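C alpha-dehydrogenase (Sphingobium sp. SYK-6, PDB 4YAG) is a short-chain dehydrogenase/reductase that binds NADH and probably oxidises the alpha-carbon alcohol of lignin-derived aryl ethers during their breakdown. Local coordinates at residues 106-109 with 110-114; 156-159 with 160-164. All blocks are in the same frame, centred on the assembly; numbering follows the deposited sequence.

Interaction 1 of 2, residues 106-109 with 110-114; sequences QDWD and YGLAI. With NAI (1,4-dihydronicotinamide adenine dinucleotide), chain C.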
loop_
_atom_site.group_PDB
_atom_site.type_symbol
_atom_site.label_atom_id
_atom_site.label_comp_id
_atom_site.label_asym_id
_atom_site.label_seq_id
_atom_site.Cartn_x
_atom_site.Cartn_y
_atom_site.Cartn_z
ATOM N N GLN A 106 2.150 8.663 -13.721
ATOM C CA GLN A 106 1.840 7.471 -14.504
ATOM C C GLN A 106 2.577 6.259 -13.953
ATOM O O GLN A 106 2.029 5.159 -13.942
ATOM C CB GLN A 106 2.177 7.651 -15.984
ATOM C CG GLN A 106 1.147 8.434 -16.785
ATOM C CD GLN A 106 0.000 7.556 -17.251
ATOM O OE1 GLN A 106 -0.788 7.080 -16.435
ATOM N NE2 GLN A 106 -0.068 7.294 -18.566
ATOM N N ASP A 107 3.820 6.454 -13.528
ATOM C CA ASP A 107 4.594 5.372 -12.953
ATOM C C ASP A 107 4.030 4.904 -11.608
ATOM O O ASP A 107 3.930 3.700 -11.341
ATOM C CB ASP A 107 6.058 5.790 -12.853
ATOM C CG ASP A 107 6.642 6.116 -14.206
ATOM O OD1 ASP A 107 6.421 5.311 -15.141
ATOM O OD2 ASP A 107 7.293 7.176 -14.379
ATOM N N TRP A 108 3.623 5.837 -10.754
ATOM C CA TRP A 108 2.943 5.476 -9.506
ATOM C C TRP A 108 1.648 4.720 -9.776
ATOM O O TRP A 108 1.393 3.678 -9.190
ATOM C CB TRP A 108 2.626 6.731 -8.691
ATOM C CG TRP A 108 3.760 7.127 -7.783
ATOM C CD1 TRP A 108 4.594 8.190 -7.923
ATOM C CD2 TRP A 108 4.175 6.438 -6.607
ATOM N NE1 TRP A 108 5.507 8.208 -6.889
ATOM C CE2 TRP A 108 5.264 7.138 -6.071
ATOM C CE3 TRP A 108 3.716 5.300 -5.946
ATOM C CZ2 TRP A 108 5.914 6.716 -4.912
ATOM C CZ3 TRP A 108 4.358 4.888 -4.814
ATOM C CH2 TRP A 108 5.440 5.595 -4.305
ATOM N N ASP A 109 0.847 5.247 -10.686
ATOM C CA ASP A 109 -0.429 4.629 -10.987
ATOM C C ASP A 109 -0.249 3.227 -11.554
ATOM O O ASP A 109 -0.966 2.316 -11.181
ATOM C CB ASP A 109 -1.235 5.518 -11.919
ATOM C CG ASP A 109 -1.748 6.780 -11.229
ATOM O OD1 ASP A 109 -1.779 6.815 -9.979
ATOM O OD2 ASP A 109 -2.145 7.719 -11.944
ATOM N N TYR A 110 0.713 3.071 -12.449
ATOM C CA TYR A 110 1.049 1.755 -12.998
ATOM C C TYR A 110 1.485 0.782 -11.924
ATOM O O TYR A 110 0.970 -0.332 -11.804
ATOM C CB TYR A 110 2.184 1.955 -13.978
ATOM C CG TYR A 110 2.942 0.726 -14.457
ATOM C CD1 TYR A 110 2.287 -0.415 -14.877
ATOM C CD2 TYR A 110 4.325 0.754 -14.537
ATOM C CE1 TYR A 110 2.998 -1.496 -15.339
ATOM C CE2 TYR A 110 5.036 -0.314 -15.009
ATOM C CZ TYR A 110 4.373 -1.436 -15.412
ATOM O OH TYR A 110 5.110 -2.494 -15.907
ATOM N N GLY A 111 2.456 1.181 -11.116
ATOM C CA GLY A 111 2.984 0.267 -10.138
ATOM C C GLY A 111 1.968 -0.148 -9.088
ATOM O O GLY A 111 1.949 -1.307 -8.629
ATOM N N LEU A 112 1.129 0.796 -8.672
ATOM C CA LEU A 112 0.090 0.473 -7.708
ATOM C C LEU A 112 -1.033 -0.344 -8.329
ATOM O O LEU A 112 -1.585 -1.257 -7.686
ATOM C CB LEU A 112 -0.441 1.725 -7.013
ATOM C CG LEU A 112 0.543 2.401 -6.052
ATOM C CD1 LEU A 112 0.021 3.788 -5.658
ATOM C CD2 LEU A 112 0.809 1.556 -4.825
ATOM N N ALA A 113 -1.352 -0.053 -9.588
ATOM C CA ALA A 113 -2.441 -0.770 -10.264
ATOM C C ALA A 113 -2.108 -2.232 -10.376
ATOM O O ALA A 113 -2.948 -3.061 -10.104
ATOM C CB ALA A 113 -2.736 -0.209 -11.643
ATOM N N ILE A 114 -0.904 -2.571 -10.820
ATOM C CA ILE A 114 -0.638 -3.978 -11.069
ATOM C C ILE A 114 -0.333 -4.686 -9.756
ATOM O O ILE A 114 -0.910 -5.729 -9.441
ATOM C CB ILE A 114 0.521 -4.195 -12.066
ATOM C CG1 ILE A 114 0.346 -3.356 -13.337
ATOM C CG2 ILE A 114 0.667 -5.688 -12.376
ATOM C CD1 ILE A 114 -1.024 -3.402 -13.963
HETATM P PA NAI C . 7.487 -12.876 -14.744
HETATM O O1A NAI C . 7.465 -11.615 -15.562
HETATM O O2A NAI C . 8.340 -14.016 -15.263
HETATM O O5B NAI C . 6.024 -13.406 -14.521
HETATM C C5B NAI C . 4.981 -12.496 -14.325
HETATM C C4B NAI C . 3.938 -12.737 -15.343
HETATM O O4B NAI C . 2.851 -11.833 -14.961
HETATM C C3B NAI C . 4.302 -12.461 -16.734
HETATM O O3B NAI C . 4.000 -13.568 -17.608
HETATM C C2B NAI C . 3.570 -11.257 -17.075
HETATM O O2B NAI C . 3.231 -11.156 -18.466
HETATM C C1B NAI C . 2.402 -11.263 -16.195
HETATM N N9A NAI C . 1.830 -9.960 -15.978
HETATM C C8A NAI C . 2.480 -8.763 -15.760
HETATM N N7A NAI C . 1.591 -7.766 -15.658
HETATM C C5A NAI C . 0.329 -8.285 -15.791
HETATM C C6A NAI C . -0.971 -7.778 -15.781
HETATM N N6A NAI C . -1.178 -6.396 -15.664
HETATM N N1A NAI C . -2.029 -8.612 -15.945
HETATM C C2A NAI C . -1.829 -9.939 -16.121
HETATM N N3A NAI C . -0.601 -10.479 -16.143
HETATM C C4A NAI C . 0.482 -9.685 -15.990
HETATM O O3 NAI C . 8.046 -12.399 -13.338
HETATM P PN NAI C . 7.972 -13.080 -11.879
HETATM O O1N NAI C . 7.607 -14.558 -11.936
HETATM O O2N NAI C . 9.321 -12.802 -11.263
HETATM O O5D NAI C . 6.812 -12.244 -11.145
HETATM C C5D NAI C . 5.806 -12.877 -10.349
HETATM C C4D NAI C . 5.637 -12.135 -9.073
HETATM O O4D NAI C . 6.822 -12.392 -8.232
HETATM C C3D NAI C . 5.537 -10.680 -9.218
HETATM O O3D NAI C . 4.451 -10.200 -8.399
HETATM C C2D NAI C . 6.813 -10.149 -8.745
HETATM O O2D NAI C . 6.664 -8.818 -8.237
HETATM C C1D NAI C . 7.206 -11.070 -7.695
HETATM N N1N NAI C . 8.562 -11.171 -7.299
HETATM C C2N NAI C . 9.553 -11.686 -8.100
HETATM C C3N NAI C . 10.848 -11.776 -7.616
HETATM C C7N NAI C . 11.942 -12.333 -8.462
HETATM O O7N NAI C . 13.139 -12.291 -8.107
HETATM N N7N NAI C . 11.553 -13.019 -9.692
HETATM C C4N NAI C . 11.174 -11.365 -6.335
HETATM C C5N NAI C . 10.156 -10.901 -5.523
HETATM C C6N NAI C . 8.872 -10.818 -5.997
#

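Interaction 2 of 2, residues 156-159 with 160-164; sequences AIYA and TAKAA. With NAI (1,4-dihydronicotinamide adenine dinucleotide), chain C.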
loop_
_atom_site.group_PDB
_atom_site.type_symbol
_atom_site.label_atom_id
_atom_site.label_comp_id
_atom_site.label_asym_id
_atom_site.label_seq_id
_atom_site.Cartn_x
_atom_site.Cartn_y
_atom_site.Cartn_z
ATOM N N ALA A 156 11.043 2.595 -4.700
ATOM C CA ALA A 156 9.952 3.084 -3.862
ATOM C C ALA A 156 8.584 2.553 -4.266
ATOM O O ALA A 156 7.792 2.154 -3.414
ATOM C CB ALA A 156 9.916 4.591 -3.845
ATOM N N ILE A 157 8.275 2.594 -5.560
ATOM C CA ILE A 157 6.928 2.226 -6.003
ATOM C C ILE A 157 6.680 0.728 -5.764
ATOM O O ILE A 157 5.600 0.309 -5.314
ATOM C CB ILE A 157 6.720 2.606 -7.472
ATOM C CG1 ILE A 157 6.891 4.114 -7.656
ATOM C CG2 ILE A 157 5.325 2.174 -7.936
ATOM C CD1 ILE A 157 6.862 4.580 -9.102
ATOM N N TYR A 158 7.696 -0.071 -6.066
ATOM C CA TYR A 158 7.648 -1.515 -5.882
ATOM C C TYR A 158 7.487 -1.855 -4.411
ATOM O O TYR A 158 6.580 -2.583 -4.023
ATOM C CB TYR A 158 8.941 -2.140 -6.389
ATOM C CG TYR A 158 8.898 -3.653 -6.479
ATOM C CD1 TYR A 158 8.183 -4.281 -7.487
ATOM C CD2 TYR A 158 9.593 -4.440 -5.588
ATOM C CE1 TYR A 158 8.165 -5.668 -7.602
ATOM C CE2 TYR A 158 9.570 -5.836 -5.691
ATOM C CZ TYR A 158 8.865 -6.432 -6.694
ATOM O OH TYR A 158 8.860 -7.813 -6.787
ATOM N N ALA A 159 8.369 -1.313 -3.570
ATOM C CA ALA A 159 8.335 -1.642 -2.151
ATOM C C ALA A 159 7.023 -1.262 -1.485
ATOM O O ALA A 159 6.499 -2.002 -0.656
ATOM C CB ALA A 159 9.464 -0.969 -1.445
ATOM N N THR A 160 6.530 -0.076 -1.821
ATOM C CA THR A 160 5.307 0.453 -1.238
ATOM C C THR A 160 4.130 -0.483 -1.510
ATOM O O THR A 160 3.361 -0.824 -0.629
ATOM C CB THR A 160 5.031 1.882 -1.775
ATOM O OG1 THR A 160 6.075 2.774 -1.350
ATOM C CG2 THR A 160 3.704 2.435 -1.293
ATOM N N ALA A 161 4.002 -0.913 -2.768
ATOM C CA ALA A 161 2.926 -1.834 -3.135
ATOM C C ALA A 161 3.088 -3.182 -2.471
ATOM O O ALA A 161 2.117 -3.766 -1.995
ATOM C CB ALA A 161 2.898 -2.023 -4.657
ATOM N N LYS A 162 4.307 -3.690 -2.449
ATOM C CA LYS A 162 4.535 -5.017 -1.903
ATOM C C LYS A 162 4.313 -5.082 -0.392
ATOM O O LYS A 162 3.841 -6.088 0.120
ATOM C CB LYS A 162 5.917 -5.541 -2.285
ATOM C CG LYS A 162 6.095 -5.784 -3.805
ATOM C CD LYS A 162 5.169 -6.868 -4.278
ATOM C CE LYS A 162 5.513 -7.369 -5.684
ATOM N NZ LYS A 162 4.578 -8.420 -6.119
ATOM N N ALA A 163 4.675 -4.023 0.335
ATOM C CA ALA A 163 4.360 -3.956 1.762
ATOM C C ALA A 163 2.858 -4.023 1.991
ATOM O O ALA A 163 2.364 -4.702 2.897
ATOM C CB ALA A 163 4.912 -2.684 2.364
ATOM N N ALA A 164 2.119 -3.304 1.155
ATOM C CA ALA A 164 0.670 -3.296 1.247
ATOM C C ALA A 164 0.082 -4.691 1.020
ATOM O O ALA A 164 -0.884 -5.061 1.667
ATOM C CB ALA A 164 0.067 -2.312 0.270
HETATM P PA NAI C . 7.487 -12.876 -14.744
HETATM O O1A NAI C . 7.465 -11.615 -15.562
HETATM O O2A NAI C . 8.340 -14.016 -15.263
HETATM O O5B NAI C . 6.024 -13.406 -14.521
HETATM C C5B NAI C . 4.981 -12.496 -14.325
HETATM C C4B NAI C . 3.938 -12.737 -15.343
HETATM O O4B NAI C . 2.851 -11.833 -14.961
HETATM C C3B NAI C . 4.302 -12.461 -16.734
HETATM O O3B NAI C . 4.000 -13.568 -17.608
HETATM C C2B NAI C . 3.570 -11.257 -17.075
HETATM O O2B NAI C . 3.231 -11.156 -18.466
HETATM C C1B NAI C . 2.402 -11.263 -16.195
HETATM N N9A NAI C . 1.830 -9.960 -15.978
HETATM C C8A NAI C . 2.480 -8.763 -15.760
HETATM N N7A NAI C . 1.591 -7.766 -15.658
HETATM C C5A NAI C . 0.329 -8.285 -15.791
HETATM C C6A NAI C . -0.971 -7.778 -15.781
HETATM N N6A NAI C . -1.178 -6.396 -15.664
HETATM N N1A NAI C . -2.029 -8.612 -15.945
HETATM C C2A NAI C . -1.829 -9.939 -16.121
HETATM N N3A NAI C . -0.601 -10.479 -16.143
HETATM C C4A NAI C . 0.482 -9.685 -15.990
HETATM O O3 NAI C . 8.046 -12.399 -13.338
HETATM P PN NAI C . 7.972 -13.080 -11.879
HETATM O O1N NAI C . 7.607 -14.558 -11.936
HETATM O O2N NAI C . 9.321 -12.802 -11.263
HETATM O O5D NAI C . 6.812 -12.244 -11.145
HETATM C C5D NAI C . 5.806 -12.877 -10.349
HETATM C C4D NAI C . 5.637 -12.135 -9.073
HETATM O O4D NAI C . 6.822 -12.392 -8.232
HETATM C C3D NAI C . 5.537 -10.680 -9.218
HETATM O O3D NAI C . 4.451 -10.200 -8.399
HETATM C C2D NAI C . 6.813 -10.149 -8.745
HETATM O O2D NAI C . 6.664 -8.818 -8.237
HETATM C C1D NAI C . 7.206 -11.070 -7.695
HETATM N N1N NAI C . 8.562 -11.171 -7.299
HETATM C C2N NAI C . 9.553 -11.686 -8.100
HETATM C C3N NAI C . 10.848 -11.776 -7.616
HETATM C C7N NAI C . 11.942 -12.333 -8.462
HETATM O O7N NAI C . 13.139 -12.291 -8.107
HETATM N N7N NAI C . 11.553 -13.019 -9.692
HETATM C C4N NAI C . 11.174 -11.365 -6.335
HETATM C C5N NAI C . 10.156 -10.901 -5.523
HETATM C C6N NAI C . 8.872 -10.818 -5.997
#

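Interaction 1 of 2, residues 106-109 with 110-114
Trp108 and Leu112, one turn apart on helix 105-133, make the one apolar side-chain contact in this stretch, while most other side chains turn outward to different partners. Leu112 CD1 lies 4.0 Å from Trp108 CE3, approaching the indole obliquely, and the two broad apolar groups suit a flank where Leu168 packs on Trp108 and Met117 on Leu112, both from the second subunit. The backbone supplies the rest: four successive i to i+4 bonds, including Leu112 N to Trp108 O at 2.9 Å. Gly111, having no side chain, lets Ile157 of helix 156-177 come close. Asp107 OD1 pairs with Arg202 and is hydrogen-bonded to Ser210 OG, and Asp109 bridges to Arg68 of the second subunit. One turn beyond Tyr110, Ile114 CD1 meets the adenine amino atom N6A of NADH at 3.4 Å, and its CG2 lies 3.8 Å from the same atom. Replacing Ile114 by an alanine takes away CD1 and CG2 and is likely to leave N6A without its apolar neighbour. The chemistry implies a helix held by its own backbone bonds, its acids tied elsewhere by salt bridges and hydrogen bonds, and a branched aliphatic chain set against the cofactor.

Interaction 2 of 2, residues 156-159 with 160-164
The Tyr-X-X-X-Lys motif of the short-chain dehydrogenases opens helix 156-177, and Tyr158 and Lys162 grip the nicotinamide ribose of NADH together. Tyr158 OH shares a hydrogen bond of 2.8 Å with NAI O2D, and Lys162 NZ gives bonds to O2D at 3.0 Å and to O3D at 2.9 Å, so O2D is held by both residues. In this family the tyrosine usually acts as the catalytic acid-base, and Tyr158 probably does so here. Lys162 CG, beside its backbone N (chi1 -66°), lies over the centre of the Tyr158 ring in a CH-pi contact, 4.0 Å from the centroid; the chain then bends at chi2 and runs extended to NZ. NZ is also bound by Thr142 O. Behind the pair, Thr160 fits a buried helix face because OG1 sits beside its own backbone N (chi1 -64°) and gives a 2.8 Å bond to Ala156 O; Thr160 N reaches that oxygen from the opposite face of the carbonyl plane. Small alanines let helices come close: Ala161 meets Asn115 of helix 105-133, and Ala159 and Ala163 meet Thr167 of the second subunit. The helix is the crossover of the beta-alpha-beta unit between strands 137-142 and 181-187.

Interactions 1 and 2 lie on neighbouring helices of the Rossmann-type fold, their centres about 10 Å apart, and they meet where Ile157 packs on Trp108: Trp108 CD2 is 3.7 Å from Ile157 CG1. Both touch the cofactor and the second subunit. Residues 156-164 are wholly buried, whereas 106-114 are only partly so. Their chemistry differs accordingly. Interaction 2 directs a polar pair at the ribose hydroxyls and turns small residues toward the subunit interface; interaction 1 offers the adenine an aliphatic group and sends charge to arginines, one of them across that interface. Together they address the two halves of NADH, adenine and nicotinamide ribose.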